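Local coordinates for tryptophan synthase alpha chain (Campylobacter jejuni, PDB 3THA) that cleaves indoleglycerol phosphate into indole and glyceraldehyde 3-phosphate, serving as the aldol-cleavage subunit of the enzyme that makes L-tryptophan, at the interface of chains A and B. Coordinates in Å, arbitrary orientation; residue numbers count along the deposited sequence, not the author numbering. Chains: chain A/B, Tryptophan synthase alpha chain.

Contact 1: the interface of chains A and B. Residues chain A 52, 55, 96; chain B 96, 124.
B:Glu124 lies across the ring of A:Tyr96 and reaches A:Ser52 with its carboxylate, so its side chain can be followed outward as a series of contacts with chain A. CB stands over one rim of the tyrosine, 4.1 Å from A:Tyr96 CD1. The next methylene, CG, sits over the middle of the face, 3.9 Å from the ring centroid, a CH-pi contact. The chain then bends at chi2 (-67°), which turns the carboxylate along the ring instead of away from it. Carboxylate carbon CD lies 3.9 Å from A:Tyr96 CE2, and the ring and carboxylate planes differ by 8°, evidence for a nearly parallel stack. Both oxygens stay over the rim of the ring but have different further partners. OE1 meets the hydroxyl OG of A:Ser52 at 2.6 Å, a short separation that fits a hydrogen bond between hydroxyl and carboxylate. The serine presents this hydroxyl from a chi1 of 67°, where OG lies between its own backbone N and carbonyl carbon. OE2 is 3.8 Å from A:Tyr96 CE2 and also lies 3.9 Å from the methyl CD1 of A:Ile55. That isoleucine has a nearly eclipsed first torsion, so its exact placement should be read with caution. B:Tyr96 comes up at the hydroxyl end of A:Tyr96, on the same side of the ring as B:Glu124; the two hydroxyls, B:Tyr96 OH and A:Tyr96 OH, are 4.4 Å apart, too far for a direct bond. The carboxylate is thus fixed at one oxygen by the serine and held flat by the ring. In the TIM barrel of this family, A:Ser52 and A:Ile55 belong to the loop between strand 44-48 and helix 60-70, which also carries the predicted catalytic A:Asp57. A:Tyr96 follows strand 90-94 and B:Glu124 follows strand 117-121, so loops at the C-terminal mouths of two barrels face each other.

Contact 2: the interface of chains A and B. Residues chain A 94, 96, 121, 123-124, 147; chain B 54-55, 96.
B:Ile55 inserts its side chain among apolar groups of chain A, and the apolar packing centres on it. Its branches divide the work. With chi1 at -161°, CG1 extends opposite the backbone N and carries CD1 inward, where it lies 3.8 Å from CG2 of A:Ile121 as well as against A:Leu147. The other branch, CG2, rests 3.8 Å from CB of the A:Pro123 ring. Selenomethionine A:Met94 borders this branch more loosely, its CE 4.2 Å from B:Ile55 CG2. The 93 Å² of B:Ile55 surface hidden by chain A supports real insertion. The residues around it lie on or just after barrel strands 90-94, 117-121 and 146-149, in positions that line the indole subsite in this family, so the isoleucine probably occupies part of the substrate pocket.

A stacking contact lies beside it. A:Glu124 lays its CG over the B:Tyr96 ring, 3.8 Å from the centroid and offset toward the rim, in a CH-pi contact. Its carboxylate plane is tilted by 18° from the ring plane, still a stack, and OE1 lies 4.0 Å from B:Tyr96 CD2. OE2 turns toward the backbone of B:Pro54, 4.1 Å from its CA.

The closest apolar pair across the patch joins two methyls: A:Leu147 CD1 and B:Ile55 CD1 are 3.6 Å apart.

Contact 1: the interface of chains A and B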
loop_
_atom_site.group_PDB
_atom_site.type_symbol
_atom_site.label_atom_id
_atom_site.label_comp_id
_atom_site.label_asym_id
_atom_site.label_seq_id
_atom_site.Cartn_x
_atom_site.Cartn_y
_atom_site.Cartn_z
ATOM N N SER A 52 6.010 9.077 -2.497
ATOM C CA SER A 52 6.337 9.004 -1.052
ATOM C C SER A 52 6.953 7.644 -0.669
ATOM O O SER A 52 6.756 6.632 -1.389
ATOM C CB SER A 52 5.061 9.227 -0.211
ATOM O OG SER A 52 4.137 8.152 -0.374
ATOM N N ILE A 55 5.023 2.554 4.310
ATOM C CA ILE A 55 4.830 2.820 5.719
ATOM C C ILE A 55 5.149 1.690 6.708
ATOM O O ILE A 55 6.262 1.667 7.223
ATOM C CB ILE A 55 3.440 3.406 5.997
ATOM C CG1 ILE A 55 2.675 3.710 4.690
ATOM C CG2 ILE A 55 3.552 4.571 6.969
ATOM C CD1 ILE A 55 3.084 4.988 3.873
ATOM N N TYR A 96 -0.012 6.534 -6.854
ATOM C CA TYR A 96 -0.960 7.057 -5.835
ATOM C C TYR A 96 -1.474 8.428 -6.206
ATOM O O TYR A 96 -0.833 9.153 -7.003
ATOM C CB TYR A 96 -0.375 7.065 -4.419
ATOM C CG TYR A 96 -0.203 5.658 -3.869
ATOM C CD1 TYR A 96 -1.296 4.958 -3.343
ATOM C CD2 TYR A 96 1.025 5.030 -3.887
ATOM C CE1 TYR A 96 -1.164 3.671 -2.826
ATOM C CE2 TYR A 96 1.170 3.727 -3.365
ATOM C CZ TYR A 96 0.052 3.060 -2.850
ATOM O OH TYR A 96 0.158 1.786 -2.321
ATOM N N TYR B 96 -6.412 3.660 5.233
ATOM C CA TYR B 96 -6.374 4.524 4.084
ATOM C C TYR B 96 -7.538 5.460 4.131
ATOM O O TYR B 96 -8.548 5.167 4.786
ATOM C CB TYR B 96 -6.485 3.712 2.855
ATOM C CG TYR B 96 -5.249 2.946 2.557
ATOM C CD1 TYR B 96 -4.180 3.577 1.983
ATOM C CD2 TYR B 96 -5.145 1.584 2.848
ATOM C CE1 TYR B 96 -3.063 2.906 1.659
ATOM C CE2 TYR B 96 -3.992 0.891 2.528
ATOM C CZ TYR B 96 -2.955 1.577 1.916
ATOM O OH TYR B 96 -1.770 0.979 1.544
ATOM N N GLU B 124 -0.349 7.407 2.572
ATOM C CA GLU B 124 -0.493 8.002 1.264
ATOM C C GLU B 124 -1.424 9.229 1.245
ATOM O O GLU B 124 -1.717 9.777 0.159
ATOM C CB GLU B 124 -0.866 6.971 0.206
ATOM C CG GLU B 124 -0.080 5.637 0.306
ATOM C CD GLU B 124 1.421 5.747 -0.011
ATOM O OE1 GLU B 124 1.907 6.861 -0.385
ATOM O OE2 GLU B 124 2.099 4.697 0.141
#

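Contact 2: the interface of chains A and B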
loop_
_atom_site.group_PDB
_atom_site.type_symbol
_atom_site.label_atom_id
_atom_site.label_comp_id
_atom_site.label_asym_id
_atom_site.label_seq_id
_atom_site.Cartn_x
_atom_site.Cartn_y
_atom_site.Cartn_z
HETATM N N MSE A 94 0.836 3.362 -12.849
HETATM C CA MSE A 94 0.246 2.995 -11.581
HETATM C C MSE A 94 0.843 3.847 -10.468
HETATM O O MSE A 94 1.999 3.636 -10.023
HETATM C CB MSE A 94 0.431 1.516 -11.330
HETATM C CG MSE A 94 -0.198 1.072 -10.065
HETATM SE SE MSE A 94 -0.462 -0.851 -10.068
HETATM C CE MSE A 94 -0.042 -0.928 -8.210
ATOM N N TYR A 96 -0.012 6.534 -6.854
ATOM C CA TYR A 96 -0.960 7.057 -5.835
ATOM C C TYR A 96 -1.474 8.428 -6.206
ATOM O O TYR A 96 -0.833 9.153 -7.003
ATOM C CB TYR A 96 -0.375 7.065 -4.419
ATOM C CG TYR A 96 -0.203 5.658 -3.869
ATOM C CD1 TYR A 96 -1.296 4.958 -3.343
ATOM C CD2 TYR A 96 1.025 5.030 -3.887
ATOM C CE1 TYR A 96 -1.164 3.671 -2.826
ATOM C CE2 TYR A 96 1.170 3.727 -3.365
ATOM C CZ TYR A 96 0.052 3.060 -2.850
ATOM O OH TYR A 96 0.158 1.786 -2.321
ATOM N N ILE A 121 -3.973 3.536 -13.242
ATOM C CA ILE A 121 -4.514 2.798 -12.127
ATOM C C ILE A 121 -4.057 3.567 -10.958
ATOM O O ILE A 121 -2.861 3.855 -10.838
ATOM C CB ILE A 121 -3.876 1.415 -11.998
ATOM C CG1 ILE A 121 -4.371 0.507 -13.100
ATOM C CG2 ILE A 121 -4.257 0.810 -10.730
ATOM C CD1 ILE A 121 -3.300 -0.533 -13.496
ATOM N N PRO A 123 -4.189 3.152 -7.117
ATOM C CA PRO A 123 -4.476 2.310 -5.970
ATOM C C PRO A 123 -5.139 3.149 -4.917
ATOM O O PRO A 123 -4.689 4.278 -4.663
ATOM C CB PRO A 123 -3.070 1.939 -5.420
ATOM C CG PRO A 123 -2.163 2.162 -6.500
ATOM C CD PRO A 123 -2.739 3.307 -7.313
ATOM N N GLU A 124 -6.155 2.588 -4.280
ATOM C CA GLU A 124 -6.755 3.166 -3.098
ATOM C C GLU A 124 -7.586 4.408 -3.395
ATOM O O GLU A 124 -8.129 4.981 -2.473
ATOM C CB GLU A 124 -5.715 3.493 -1.986
ATOM C CG GLU A 124 -4.865 2.332 -1.475
ATOM C CD GLU A 124 -5.637 0.993 -1.275
ATOM O OE1 GLU A 124 -6.790 0.969 -0.730
ATOM O OE2 GLU A 124 -5.033 -0.047 -1.647
ATOM N N LEU A 147 -11.187 -1.085 -10.440
ATOM C CA LEU A 147 -10.620 -2.177 -9.689
ATOM C C LEU A 147 -11.733 -3.001 -9.046
ATOM O O LEU A 147 -12.584 -2.453 -8.367
ATOM C CB LEU A 147 -9.680 -1.614 -8.630
ATOM C CG LEU A 147 -9.047 -2.774 -7.870
ATOM C CD1 LEU A 147 -7.851 -3.280 -8.657
ATOM C CD2 LEU A 147 -8.641 -2.351 -6.458
ATOM N N PRO B 54 -6.900 -4.487 -0.989
ATOM C CA PRO B 54 -5.529 -4.149 -1.414
ATOM C C PRO B 54 -5.091 -4.649 -2.775
ATOM O O PRO B 54 -5.133 -5.835 -3.065
ATOM C CB PRO B 54 -4.685 -4.795 -0.343
ATOM C CG PRO B 54 -5.542 -4.565 0.902
ATOM C CD PRO B 54 -6.963 -4.728 0.468
ATOM N N ILE B 55 -4.621 -3.708 -3.579
ATOM C CA ILE B 55 -4.259 -3.917 -4.960
ATOM C C ILE B 55 -2.948 -4.658 -5.137
ATOM O O ILE B 55 -2.647 -5.166 -6.225
ATOM C CB ILE B 55 -4.133 -2.562 -5.635
ATOM C CG1 ILE B 55 -4.208 -2.717 -7.146
ATOM C CG2 ILE B 55 -2.853 -1.866 -5.179
ATOM C CD1 ILE B 55 -4.817 -1.509 -7.811
ATOM N N TYR B 96 -6.412 3.660 5.233
ATOM C CA TYR B 96 -6.374 4.524 4.084
ATOM C C TYR B 96 -7.538 5.460 4.131
ATOM O O TYR B 96 -8.548 5.167 4.786
ATOM C CB TYR B 96 -6.485 3.712 2.855
ATOM C CG TYR B 96 -5.249 2.946 2.557
ATOM C CD1 TYR B 96 -4.180 3.577 1.983
ATOM C CD2 TYR B 96 -5.145 1.584 2.848
ATOM C CE1 TYR B 96 -3.063 2.906 1.659
ATOM C CE2 TYR B 96 -3.992 0.891 2.528
ATOM C CZ TYR B 96 -2.955 1.577 1.916
ATOM O OH TYR B 96 -1.770 0.979 1.544
#

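The C-alpha centres of contact 1 and contact 2 are about 10 Å apart. Each Tyr96 is the stacking face in one contact and marginal in the other, the Glu124-Tyr96 pairs being two-fold twins; the residue 55 side chains depart from exact symmetry. The centre of contact 1 is about 10 Å from A:Asp57, and that of contact 2 about 10 Å from A:Glu46, which places the pairing beside the active site, where the inserted loop may restrict access. The functional enzyme is a tetramer of two alpha and two beta chains; this alpha-alpha pairing may therefore reflect crystal packing or the absence of beta chains.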